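Local coordinates for YARHG domain-containing protein (Legionella pneumophila subsp. pneumophila, PDB 4G2A) that is of unknown function but may bind nutrients, and joins a DUF4424 region to a C-terminal YARHG domain, at residues P19-V24 against A165-S170; N34-Q39 against T235-V240; I273-G278 against W294-N299. One frame throughout, in Å; residues are numbered along the deposited sequence.

Contact 1 of 3, residues P19-V24 against A165-S170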
# COMPACT_ATOMS: atom_id res chain seq x y z
N PRO A 19 12.72 -14.01 -23.83
CA PRO A 19 12.13 -15.25 -24.34
C PRO A 19 10.85 -15.04 -25.14
O PRO A 19 10.23 -13.97 -25.10
CB PRO A 19 11.84 -16.02 -23.05
CG PRO A 19 11.45 -14.97 -22.08
CD PRO A 19 12.23 -13.72 -22.46
N HIS A 20 10.42 -16.10 -25.82
CA HIS A 20 9.18 -16.09 -26.57
C HIS A 20 8.09 -16.68 -25.66
O HIS A 20 7.45 -17.68 -25.99
CB HIS A 20 9.36 -16.82 -27.90
CG HIS A 20 10.22 -16.06 -28.86
ND1 HIS A 20 9.68 -15.42 -29.97
CD2 HIS A 20 11.55 -15.79 -28.81
CE1 HIS A 20 10.70 -14.82 -30.56
NE2 HIS A 20 11.84 -15.01 -29.89
N ILE A 21 7.93 -16.06 -24.47
CA ILE A 21 6.97 -16.40 -23.43
C ILE A 21 6.09 -15.18 -23.20
O ILE A 21 6.61 -14.10 -22.90
CB ILE A 21 7.66 -16.86 -22.10
CG1 ILE A 21 8.73 -17.99 -22.28
CG2 ILE A 21 6.63 -17.16 -20.98
CD1 ILE A 21 8.21 -19.37 -22.58
N LYS A 22 4.75 -15.33 -23.35
CA LYS A 22 3.83 -14.22 -23.13
C LYS A 22 3.07 -14.40 -21.83
O LYS A 22 2.76 -15.52 -21.44
CB LYS A 22 2.89 -13.97 -24.34
CG LYS A 22 1.92 -15.08 -24.70
CD LYS A 22 1.11 -14.70 -25.94
CE LYS A 22 0.03 -15.72 -26.26
NZ LYS A 22 -0.67 -15.43 -27.54
N MSE A 23 2.83 -13.28 -21.14
CA MSE A 23 2.08 -13.25 -19.89
C MSE A 23 0.64 -13.05 -20.28
O MSE A 23 0.33 -12.05 -20.91
CB MSE A 23 2.62 -12.13 -18.99
CG MSE A 23 2.32 -12.36 -17.54
SE MSE A 23 2.75 -10.77 -16.53
CE MSE A 23 4.48 -11.24 -15.91
N VAL A 24 -0.23 -14.05 -20.06
CA VAL A 24 -1.58 -13.96 -20.58
C VAL A 24 -2.62 -13.53 -19.53
O VAL A 24 -3.66 -13.01 -19.91
CB VAL A 24 -2.02 -15.25 -21.33
CG1 VAL A 24 -1.26 -15.39 -22.65
CG2 VAL A 24 -1.82 -16.48 -20.47
N ALA A 165 6.51 -5.39 -19.97
CA ALA A 165 7.04 -5.08 -21.30
C ALA A 165 8.27 -5.95 -21.64
O ALA A 165 8.70 -5.96 -22.78
CB ALA A 165 7.43 -3.60 -21.37
N LEU A 166 8.85 -6.65 -20.64
CA LEU A 166 9.98 -7.55 -20.87
C LEU A 166 9.50 -8.90 -21.47
O LEU A 166 10.30 -9.64 -22.06
CB LEU A 166 10.78 -7.78 -19.59
CG LEU A 166 11.57 -6.59 -19.05
CD1 LEU A 166 11.92 -6.79 -17.61
CD2 LEU A 166 12.79 -6.26 -19.91
N TRP A 167 8.21 -9.22 -21.31
CA TRP A 167 7.61 -10.43 -21.85
C TRP A 167 7.14 -10.17 -23.28
O TRP A 167 6.92 -9.02 -23.67
CB TRP A 167 6.47 -10.91 -20.95
CG TRP A 167 6.94 -11.31 -19.59
CD1 TRP A 167 6.81 -10.60 -18.44
CD2 TRP A 167 7.67 -12.50 -19.24
NE1 TRP A 167 7.38 -11.28 -17.39
CE2 TRP A 167 7.91 -12.45 -17.85
CE3 TRP A 167 8.12 -13.62 -19.97
CZ2 TRP A 167 8.61 -13.46 -17.17
CZ3 TRP A 167 8.82 -14.62 -19.29
CH2 TRP A 167 9.07 -14.53 -17.92
N GLN A 168 7.01 -11.26 -24.07
CA GLN A 168 6.62 -11.24 -25.48
C GLN A 168 5.26 -10.60 -25.68
O GLN A 168 4.34 -10.86 -24.91
CB GLN A 168 6.63 -12.64 -26.07
CG GLN A 168 6.61 -12.64 -27.59
CD GLN A 168 6.59 -14.02 -28.15
OE1 GLN A 168 6.06 -14.96 -27.55
NE2 GLN A 168 7.18 -14.17 -29.33
N ASP A 169 5.17 -9.75 -26.72
CA ASP A 169 4.00 -8.96 -27.13
C ASP A 169 3.85 -7.74 -26.23
O ASP A 169 4.61 -7.57 -25.26
CB ASP A 169 2.69 -9.79 -27.19
CG ASP A 169 2.75 -10.96 -28.18
OD1 ASP A 169 3.35 -10.79 -29.28
OD2 ASP A 169 2.19 -12.03 -27.86
N SER A 170 2.93 -6.84 -26.59
CA SER A 170 2.69 -5.59 -25.86
C SER A 170 1.96 -5.83 -24.52
O SER A 170 2.47 -5.43 -23.45
CB SER A 170 1.89 -4.61 -26.73
OG SER A 170 0.85 -5.24 -27.47
O HOH W 1 3.27 -10.79 -22.51
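Trp167 is the bump of this contact, and Pro19, Ile21 and Met23 line the hollow that takes its indole. Ile21 and Trp167 run side by side and point the same way. Ile21 CG2 packs 3.8 Å from Trp167 CZ3. Pro19 CG approaches that same ring atom, CZ3 of Trp167, obliquely at 3.9 Å. At the pyrrole side, Met23, modelled as selenomethionine, brings its CE methyl to 3.3 Å from Trp167 NE1. Met23 CG stands anti to the backbone N (chi1 -157°), and the bend at chi3 sets CE beside the indole. SE also makes an oblique Met-aromatic contact, 5.1 Å from the centroid of the five-membered ring of Trp167. Phe52 and Ile62 help to enclose the indole.

The backbones meet beside this wedge, where strand 21-33 begins. Gln168 N donates to Ile21 O (3.1 Å, N-H...O 153°) from above the carbonyl plane. A water accepts from Met23 N and donates to Gln168 O, extending the link by one step. The Gln168 and His20 side chains cross, with amide and ring planes 86° apart. Gln168 OE1 bonds to Thr55 OG1.

Trp167 NE1 gives its hydrogen to Pro13 O, so the buried indole nitrogen is satisfied. Lys22 NZ lies 4.5 Å from Asp169 OD2, beyond a salt bridge. The contact therefore probably rests on apolar fit and backbone bonding more than on charge.

Contact 2 of 3, residues N34-Q39 against T235-V240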
# COMPACT_ATOMS: atom_id res chain seq x y z
N ASN A 34 -3.34 -4.54 10.29
CA ASN A 34 -2.91 -3.54 11.28
C ASN A 34 -2.58 -2.15 10.68
O ASN A 34 -1.72 -1.46 11.23
CB ASN A 34 -1.65 -4.03 12.03
CG ASN A 34 -1.78 -5.34 12.75
OD1 ASN A 34 -2.77 -5.59 13.42
ND2 ASN A 34 -0.77 -6.18 12.64
N LEU A 35 -3.28 -1.73 9.60
CA LEU A 35 -2.97 -0.45 8.94
C LEU A 35 -3.39 0.78 9.75
O LEU A 35 -2.86 1.85 9.50
CB LEU A 35 -3.61 -0.37 7.54
CG LEU A 35 -3.14 -1.36 6.48
CD1 LEU A 35 -3.99 -1.25 5.26
CD2 LEU A 35 -1.74 -1.07 6.07
N ASN A 36 -4.33 0.63 10.70
CA ASN A 36 -4.81 1.73 11.53
C ASN A 36 -4.19 1.70 12.94
O ASN A 36 -4.68 2.36 13.85
CB ASN A 36 -6.35 1.71 11.62
CG ASN A 36 -6.95 3.07 11.87
OD1 ASN A 36 -6.51 4.08 11.30
ND2 ASN A 36 -7.97 3.13 12.71
N GLU A 37 -3.13 0.92 13.11
CA GLU A 37 -2.43 0.83 14.40
C GLU A 37 -1.44 1.99 14.49
O GLU A 37 -0.66 2.19 13.55
CB GLU A 37 -1.74 -0.54 14.57
CG GLU A 37 -2.70 -1.71 14.69
CD GLU A 37 -3.43 -1.86 16.01
OE1 GLU A 37 -2.82 -1.59 17.07
OE2 GLU A 37 -4.60 -2.32 15.99
N PRO A 38 -1.47 2.80 15.57
CA PRO A 38 -0.56 3.97 15.64
C PRO A 38 0.94 3.59 15.75
O PRO A 38 1.80 4.44 15.51
CB PRO A 38 -1.07 4.74 16.86
CG PRO A 38 -1.77 3.73 17.70
CD PRO A 38 -2.37 2.75 16.74
N GLN A 39 1.25 2.32 16.09
CA GLN A 39 2.60 1.75 16.21
C GLN A 39 3.32 1.62 14.85
O GLN A 39 4.51 1.30 14.81
CB GLN A 39 2.55 0.34 16.86
CG GLN A 39 1.77 0.23 18.15
CD GLN A 39 0.40 -0.34 17.92
OE1 GLN A 39 0.24 -1.45 17.40
NE2 GLN A 39 -0.62 0.38 18.34
N THR A 235 -5.78 6.33 6.13
CA THR A 235 -6.34 5.45 7.15
C THR A 235 -6.92 6.39 8.20
O THR A 235 -6.64 7.59 8.15
CB THR A 235 -5.27 4.51 7.71
OG1 THR A 235 -4.19 5.31 8.16
CG2 THR A 235 -4.79 3.48 6.70
N GLY A 236 -7.73 5.86 9.11
CA GLY A 236 -8.41 6.65 10.14
C GLY A 236 -7.54 7.56 10.99
O GLY A 236 -7.66 8.79 10.91
N ILE A 237 -6.68 6.96 11.82
CA ILE A 237 -5.80 7.68 12.76
C ILE A 237 -4.85 8.61 11.97
O ILE A 237 -4.67 9.75 12.39
CB ILE A 237 -5.03 6.70 13.69
CG1 ILE A 237 -5.96 5.66 14.38
CG2 ILE A 237 -4.12 7.42 14.68
CD1 ILE A 237 -6.17 5.74 15.85
N SER A 238 -4.25 8.13 10.85
CA SER A 238 -3.32 8.94 10.06
C SER A 238 -4.00 10.19 9.48
O SER A 238 -3.36 11.24 9.39
CB SER A 238 -2.68 8.13 8.93
OG SER A 238 -1.93 7.04 9.43
N TYR A 239 -5.29 10.08 9.08
CA TYR A 239 -6.01 11.24 8.56
C TYR A 239 -6.17 12.29 9.66
O TYR A 239 -5.82 13.45 9.45
CB TYR A 239 -7.39 10.86 7.97
CG TYR A 239 -8.24 12.07 7.71
CD1 TYR A 239 -8.05 12.85 6.58
CD2 TYR A 239 -9.18 12.50 8.65
CE1 TYR A 239 -8.79 14.02 6.37
CE2 TYR A 239 -9.92 13.66 8.45
CZ TYR A 239 -9.73 14.41 7.30
OH TYR A 239 -10.47 15.55 7.10
N VAL A 240 -6.67 11.88 10.83
CA VAL A 240 -6.90 12.77 11.98
C VAL A 240 -5.58 13.37 12.49
O VAL A 240 -5.54 14.55 12.81
CB VAL A 240 -7.70 12.04 13.10
CG1 VAL A 240 -7.89 12.92 14.34
CG2 VAL A 240 -9.05 11.58 12.57
O HOH W 2 -4.27 5.34 10.68
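Asn36 reaches Ile237, in the first turn of helix 236-250, from a beta-hairpin loop. The loop joins antiparallel strands 21-33 and 43-54, and it holds a type I beta turn from Asn34 to Glu37.

The direct hydrogen bond runs from Ile237 N to Asn36 OD1 (2.9 Å, N-H...O 166°). The donor lies in the carbonyl plane of the Asn36 amide, on a lone pair. With CG anti to the backbone N (chi1 -153°), the Asn36 side chain is carried toward the helix start. The bond occupies an N-H in the first turn of the helix, where such groups have no earlier helical carbonyl to bond. Thr235 holds the N-cap position, but its side chain makes no capping bond.

Water adds a second route. One water molecule donates to Asn36 OD1 at 2.6 Å and accepts from Ser238 N at 2.8 Å. It also hydrogen-bonds Thr235 OG1. Asn36 OD1 is thus gripped by two bonds, one from the Ile237 N-H and one from the water.

Carbon contacts fill in around these bonds. Thr235 CG2 is in van der Waals contact with Leu35 O at 3.8 Å. The same methyl packs on Leu35 CB, an apolar pair at 4.1 Å. His155, on strand 155-160, touches Thr235 and Ser238.

The side chains of Asn36 and Ile237 cross at about a right angle. Ile237 CG1 sits 3.5 Å from Asn36 OD1 and 3.6 Å from Asn36 ND2.

Contact 3 of 3, residues I273-G278 against W294-N299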
# COMPACT_ATOMS: atom_id res chain seq x y z
N ILE A 273 -10.18 14.87 18.73
CA ILE A 273 -8.96 14.43 19.41
C ILE A 273 -9.23 13.07 20.09
O ILE A 273 -8.36 12.19 20.05
CB ILE A 273 -8.43 15.51 20.42
CG1 ILE A 273 -8.00 16.79 19.67
CG2 ILE A 273 -7.26 14.98 21.26
CD1 ILE A 273 -7.81 18.04 20.54
N TYR A 274 -10.46 12.89 20.63
CA TYR A 274 -10.93 11.68 21.31
C TYR A 274 -11.59 10.69 20.35
O TYR A 274 -11.48 9.48 20.57
CB TYR A 274 -11.97 12.08 22.38
CG TYR A 274 -11.46 13.05 23.41
CD1 TYR A 274 -10.80 12.60 24.55
CD2 TYR A 274 -11.71 14.42 23.30
CE1 TYR A 274 -10.38 13.49 25.54
CE2 TYR A 274 -11.25 15.32 24.26
CZ TYR A 274 -10.59 14.85 25.38
OH TYR A 274 -10.14 15.71 26.36
N ALA A 275 -12.32 11.19 19.32
CA ALA A 275 -13.04 10.42 18.28
C ALA A 275 -12.08 9.60 17.44
O ALA A 275 -12.46 8.58 16.87
CB ALA A 275 -13.83 11.36 17.39
N GLN A 276 -10.82 10.07 17.39
CA GLN A 276 -9.62 9.49 16.79
C GLN A 276 -9.44 8.04 17.28
O GLN A 276 -9.03 7.19 16.50
CB GLN A 276 -8.40 10.36 17.25
CG GLN A 276 -7.06 10.07 16.58
CD GLN A 276 -5.85 10.66 17.29
OE1 GLN A 276 -4.71 10.20 17.10
NE2 GLN A 276 -6.04 11.66 18.14
N TYR A 277 -9.75 7.78 18.57
CA TYR A 277 -9.59 6.47 19.20
C TYR A 277 -10.92 5.72 19.39
O TYR A 277 -10.97 4.65 20.00
CB TYR A 277 -8.86 6.65 20.55
CG TYR A 277 -7.53 7.38 20.41
CD1 TYR A 277 -6.45 6.77 19.77
CD2 TYR A 277 -7.37 8.68 20.88
CE1 TYR A 277 -5.24 7.44 19.61
CE2 TYR A 277 -6.17 9.36 20.72
CZ TYR A 277 -5.10 8.73 20.10
OH TYR A 277 -3.89 9.36 19.94
N GLY A 278 -11.99 6.29 18.86
CA GLY A 278 -13.31 5.68 18.91
C GLY A 278 -14.13 5.89 20.16
O GLY A 278 -14.92 5.01 20.51
N TRP A 294 -16.12 9.18 7.88
CA TRP A 294 -15.62 7.89 7.40
C TRP A 294 -14.53 7.28 8.34
O TRP A 294 -14.40 6.06 8.45
CB TRP A 294 -15.07 8.03 5.96
CG TRP A 294 -13.81 8.86 5.87
CD1 TRP A 294 -13.73 10.19 5.60
CD2 TRP A 294 -12.46 8.40 6.04
NE1 TRP A 294 -12.41 10.60 5.60
CE2 TRP A 294 -11.61 9.52 5.91
CE3 TRP A 294 -11.88 7.14 6.31
CZ2 TRP A 294 -10.22 9.43 6.02
CZ3 TRP A 294 -10.51 7.06 6.49
CH2 TRP A 294 -9.69 8.18 6.30
N TRP A 295 -13.71 8.14 8.96
CA TRP A 295 -12.60 7.69 9.79
C TRP A 295 -13.03 7.23 11.17
O TRP A 295 -12.29 6.47 11.82
CB TRP A 295 -11.54 8.79 9.93
CG TRP A 295 -12.07 10.16 10.18
CD1 TRP A 295 -12.30 11.13 9.26
CD2 TRP A 295 -12.38 10.73 11.46
NE1 TRP A 295 -12.76 12.27 9.87
CE2 TRP A 295 -12.77 12.07 11.23
CE3 TRP A 295 -12.31 10.26 12.79
CZ2 TRP A 295 -13.10 12.95 12.28
CZ3 TRP A 295 -12.63 11.13 13.82
CH2 TRP A 295 -13.03 12.45 13.56
N TYR A 296 -14.20 7.71 11.63
CA TYR A 296 -14.74 7.40 12.93
C TYR A 296 -15.40 6.04 12.95
O TYR A 296 -16.35 5.77 12.20
CB TYR A 296 -15.70 8.48 13.44
CG TYR A 296 -16.32 8.15 14.78
CD1 TYR A 296 -15.61 8.34 15.96
CD2 TYR A 296 -17.61 7.64 14.86
CE1 TYR A 296 -16.19 8.05 17.20
CE2 TYR A 296 -18.20 7.35 16.09
CZ TYR A 296 -17.48 7.56 17.25
OH TYR A 296 -18.07 7.26 18.46
N VAL A 297 -14.92 5.22 13.88
CA VAL A 297 -15.37 3.87 14.17
C VAL A 297 -15.50 3.80 15.70
O VAL A 297 -14.49 4.00 16.38
CB VAL A 297 -14.38 2.81 13.58
CG1 VAL A 297 -14.62 1.41 14.14
CG2 VAL A 297 -14.46 2.78 12.06
N PRO A 298 -16.71 3.60 16.27
CA PRO A 298 -16.82 3.52 17.74
C PRO A 298 -16.05 2.30 18.27
O PRO A 298 -16.15 1.21 17.71
CB PRO A 298 -18.33 3.41 17.99
CG PRO A 298 -18.98 3.81 16.71
CD PRO A 298 -18.03 3.38 15.64
N ASN A 299 -15.24 2.52 19.31
CA ASN A 299 -14.44 1.48 19.94
C ASN A 299 -14.94 1.26 21.38
O ASN A 299 -14.85 2.18 22.20
CB ASN A 299 -12.95 1.84 19.86
CG ASN A 299 -12.02 1.08 20.76
OD1 ASN A 299 -12.20 -0.11 21.04
ND2 ASN A 299 -10.97 1.76 21.19
O HOH W 3 -12.45 6.21 15.32
O HOH W 4 -10.05 5.65 13.78
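Asn299 holds the backbone of Tyr277 and Gly278 with both its main chain and its side chain. Starting at CB, the side chain lies 3.4 Å from Tyr277 O, and Gly278 O is somewhat farther off. CG, anti to the backbone N (chi1 164°), is 3.8 Å from Tyr277 O, a place from which the amide can reach that oxygen. From CG the amide splits into two arms. ND2 donates to Tyr277 O at 3.1 Å, nearly along the C=O axis. The acceptor stays close to the amide plane, so the bond is flat as well as straight. The other arm, OD1, turns away and accepts from Asp301 N, the bond that defines an Asx turn. With both arms engaged, the rotation of the amide is fixed. Asn299 N also donates to Gly278 O (2.8 Å, N-H...O 172°), on a lone pair of that carbonyl.

These bonds lie within the YARHG domain. The chain turns here in a type I beta turn from Ala275 to Gly278, near the end of helix 263-275. Gly278 CA comes within 3.3 Å of Val297 O.

Aromatic rings from the later segment pack against the helix end. Ala275 CB meets Trp295 CZ3 at the indole edge, at 3.8 Å. It lies equally far from Tyr296 CD1. The edge of the Tyr296 ring also faces Ala275 O, with CD1 3.3 Å away, while its OH bonds to Arg279 O. Trp295 also stacks with the ring of Tyr239, from helix 236-250. A water links Ala275 O and Val297 N, accepting from the latter at 3.0 Å; a second lies between Gln276 O and Trp295 O.

From the N terminus, the chain enters contact 1 at 19-24, where strand 21-33 begins, and runs along that strand to contact 2 at 34-39. It then runs through many strands before 165-170 closes contact 1. Contact 2 closes later, when 235-240 starts helix 236-250. Contacts 1 and 2 therefore cross along the chain. They lie on opposite sides of the chain's centre, with centres 40 Å apart. Contact 3 follows in series and closes a short loop of 15 residues. Contacts 2 and 3 touch: Ile237 CD1 is 3.3 Å from Gln276 O. Contact 1 belongs to the far end of the strand-rich part, while contact 2 ties that part to the helical C-terminal part that holds contact 3.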